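Local coordinates for protein EDTA monooxygenase (EDTA-degrading bacterium BNC1, PDB 5DQP) that probably acts as an FMN-dependent monooxygenase of the bacterial luciferase-like family that oxidises EDTA in the bacterial breakdown of this chelator, at residues G235-R241 with D371-A377. Residue numbers count along the deposited sequence, not the author numbering.
Sequences GSKPAGR and DWWQDEA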
loop_
_atom_site.group_PDB
_atom_site.type_symbol
_atom_site.label_atom_id
_atom_site.label_comp_id
_atom_site.label_asym_id
_atom_site.label_seq_id
_atom_site.Cartn_x
_atom_site.Cartn_y
_atom_site.Cartn_z
ATOM N N GLY A 235 -17.470 -9.494 25.332
ATOM C CA GLY A 235 -17.786 -9.382 26.744
ATOM C C GLY A 235 -18.912 -10.344 27.026
ATOM O O GLY A 235 -18.857 -11.510 26.607
ATOM N N SER A 236 -19.963 -9.873 27.683
ATOM C CA SER A 236 -21.059 -10.778 27.986
ATOM C C SER A 236 -21.948 -10.931 26.763
ATOM O O SER A 236 -22.046 -10.030 25.936
ATOM C CB SER A 236 -21.880 -10.270 29.167
ATOM O OG SER A 236 -22.764 -9.232 28.755
ATOM N N LYS A 237 -22.565 -12.104 26.638
ATOM C CA LYS A 237 -23.535 -12.314 25.571
ATOM C C LYS A 237 -24.700 -11.331 25.639
ATOM O O LYS A 237 -25.095 -10.820 24.577
ATOM C CB LYS A 237 -24.038 -13.759 25.611
ATOM C CG LYS A 237 -24.920 -14.155 24.436
ATOM C CD LYS A 237 -24.859 -15.648 24.236
ATOM C CE LYS A 237 -26.233 -16.280 24.119
ATOM N NZ LYS A 237 -26.710 -16.653 25.463
ATOM N N PRO A 238 -25.303 -11.041 26.806
ATOM C CA PRO A 238 -26.358 -10.004 26.836
ATOM C C PRO A 238 -25.873 -8.638 26.391
ATOM O O PRO A 238 -26.545 -7.970 25.600
ATOM C CB PRO A 238 -26.795 -9.993 28.308
ATOM C CG PRO A 238 -26.519 -11.392 28.767
ATOM C CD PRO A 238 -25.208 -11.757 28.097
ATOM N N ALA A 239 -24.721 -8.189 26.879
ATOM C CA ALA A 239 -24.175 -6.949 26.356
ATOM C C ALA A 239 -23.821 -7.084 24.874
ATOM O O ALA A 239 -23.796 -6.083 24.157
ATOM C CB ALA A 239 -22.962 -6.528 27.181
ATOM N N GLY A 240 -23.570 -8.298 24.390
ATOM C CA GLY A 240 -23.379 -8.478 22.958
ATOM C C GLY A 240 -24.650 -8.202 22.176
ATOM O O GLY A 240 -24.629 -7.509 21.158
ATOM N N ARG A 241 -25.771 -8.771 22.633
ATOM C CA ARG A 241 -27.053 -8.554 21.971
ATOM C C ARG A 241 -27.463 -7.092 22.026
ATOM O O ARG A 241 -27.954 -6.538 21.035
ATOM C CB ARG A 241 -28.123 -9.437 22.611
ATOM C CG ARG A 241 -28.087 -10.883 22.141
ATOM C CD ARG A 241 -28.799 -11.816 23.113
ATOM N NE ARG A 241 -30.027 -11.222 23.634
ATOM C CZ ARG A 241 -31.233 -11.423 23.111
ATOM N NH1 ARG A 241 -31.374 -12.213 22.052
ATOM N NH2 ARG A 241 -32.295 -10.837 23.650
ATOM N N ASP A 371 -23.692 -20.215 19.407
ATOM C CA ASP A 371 -24.563 -19.696 20.449
ATOM C C ASP A 371 -24.709 -18.186 20.328
ATOM O O ASP A 371 -25.828 -17.653 20.328
ATOM C CB ASP A 371 -24.020 -20.071 21.832
ATOM C CG ASP A 371 -24.999 -19.685 22.951
ATOM O OD1 ASP A 371 -26.216 -19.893 22.750
ATOM O OD2 ASP A 371 -24.581 -19.146 23.998
ATOM N N TRP A 372 -23.584 -17.474 20.205
ATOM C CA TRP A 372 -23.657 -16.022 20.059
ATOM C C TRP A 372 -24.363 -15.637 18.773
ATOM O O TRP A 372 -25.246 -14.765 18.764
ATOM C CB TRP A 372 -22.263 -15.405 20.080
ATOM C CG TRP A 372 -21.731 -15.131 21.460
ATOM C CD1 TRP A 372 -21.560 -16.035 22.465
ATOM C CD2 TRP A 372 -21.250 -13.877 21.958
ATOM N NE1 TRP A 372 -20.999 -15.424 23.563
ATOM C CE2 TRP A 372 -20.804 -14.097 23.281
ATOM C CE3 TRP A 372 -21.163 -12.591 21.422
ATOM C CZ2 TRP A 372 -20.270 -13.080 24.069
ATOM C CZ3 TRP A 372 -20.636 -11.576 22.201
ATOM C CH2 TRP A 372 -20.192 -11.827 23.517
ATOM N N TRP A 373 -23.969 -16.280 17.665
ATOM C CA TRP A 373 -24.436 -15.869 16.346
ATOM C C TRP A 373 -25.947 -15.988 16.222
ATOM O O TRP A 373 -26.609 -15.074 15.707
ATOM C CB TRP A 373 -23.743 -16.701 15.259
ATOM C CG TRP A 373 -24.395 -16.562 13.896
ATOM C CD1 TRP A 373 -24.260 -15.524 13.014
ATOM C CD2 TRP A 373 -25.260 -17.503 13.270
ATOM N NE1 TRP A 373 -24.999 -15.758 11.884
ATOM C CE2 TRP A 373 -25.622 -16.970 12.014
ATOM C CE3 TRP A 373 -25.772 -18.754 13.651
ATOM C CZ2 TRP A 373 -26.481 -17.630 11.147
ATOM C CZ3 TRP A 373 -26.621 -19.402 12.792
ATOM C CH2 TRP A 373 -26.950 -18.854 11.543
ATOM N N GLN A 374 -26.514 -17.100 16.703
ATOM C CA GLN A 374 -27.942 -17.341 16.534
ATOM C C GLN A 374 -28.794 -16.487 17.463
ATOM O O GLN A 374 -29.927 -16.138 17.121
ATOM C CB GLN A 374 -28.261 -18.816 16.766
ATOM C CG GLN A 374 -29.501 -19.257 16.039
ATOM C CD GLN A 374 -29.667 -20.737 16.116
ATOM O OE1 GLN A 374 -29.831 -21.287 17.203
ATOM N NE2 GLN A 374 -29.609 -21.409 14.969
ATOM N N ASP A 375 -28.291 -16.174 18.639
ATOM C CA ASP A 375 -28.977 -15.277 19.544
ATOM C C ASP A 375 -28.710 -13.814 19.202
ATOM O O ASP A 375 -29.050 -12.925 19.991
ATOM C CB ASP A 375 -28.568 -15.600 20.987
ATOM C CG ASP A 375 -29.135 -16.942 21.467
ATOM O OD1 ASP A 375 -30.102 -17.434 20.839
ATOM O OD2 ASP A 375 -28.632 -17.509 22.461
ATOM N N GLU A 376 -28.060 -13.561 18.066
ATOM C CA GLU A 376 -27.867 -12.212 17.558
ATOM C C GLU A 376 -27.024 -11.360 18.492
ATOM O O GLU A 376 -27.235 -10.146 18.602
ATOM C CB GLU A 376 -29.211 -11.538 17.304
ATOM C CG GLU A 376 -30.207 -12.448 16.593
ATOM C CD GLU A 376 -30.366 -12.140 15.111
ATOM O OE1 GLU A 376 -30.713 -13.073 14.349
ATOM O OE2 GLU A 376 -30.157 -10.973 14.703
ATOM N N ALA A 377 -26.094 -11.985 19.208
ATOM C CA ALA A 377 -25.046 -11.230 19.874
ATOM C C ALA A 377 -23.874 -10.962 18.947
ATOM O O ALA A 377 -22.893 -10.338 19.370
ATOM C CB ALA A 377 -24.564 -11.966 21.123
HETATM O O HOH W 1 -21.831 -7.863 19.894
HETATM O O HOH W 2 -29.219 -8.324 19.083
#
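The N-terminal end of one outer helix of the luciferase-like TIM barrel packs against the C-terminal end of another: helix 237-253, just after a barrel strand, meets helix 362-374. The second helix closes in a Schellman motif, with Glu376 at positive phi, Ala377 N bonded to Trp372 O and Glu376 N to Trp373 O; Arg248, further along helix 237-253, holds the Glu376 carboxylate in a salt bridge. The indole of Trp372 lies against the first turn, with Lys237 CA over the face of its six-membered ring in a CH-pi contact, 4.0 Å from the centroid. At the N-cap, Ser236 OG accepts from Ala239 N. The Lys237 side chain runs along the indole to a salt-bridge network with two acids one helical turn apart: NZ is 3.6 Å from Asp371 OD2 and, in a long salt bridge, 3.7 Å from Asp375 OD2. At Gly240 a CB would clash with Trp372. Waters link Gly240 O to Ala377 O and Arg241 O to Glu376 O, while Arg241 NH1 donates directly to Asp375 O at 3.2 Å.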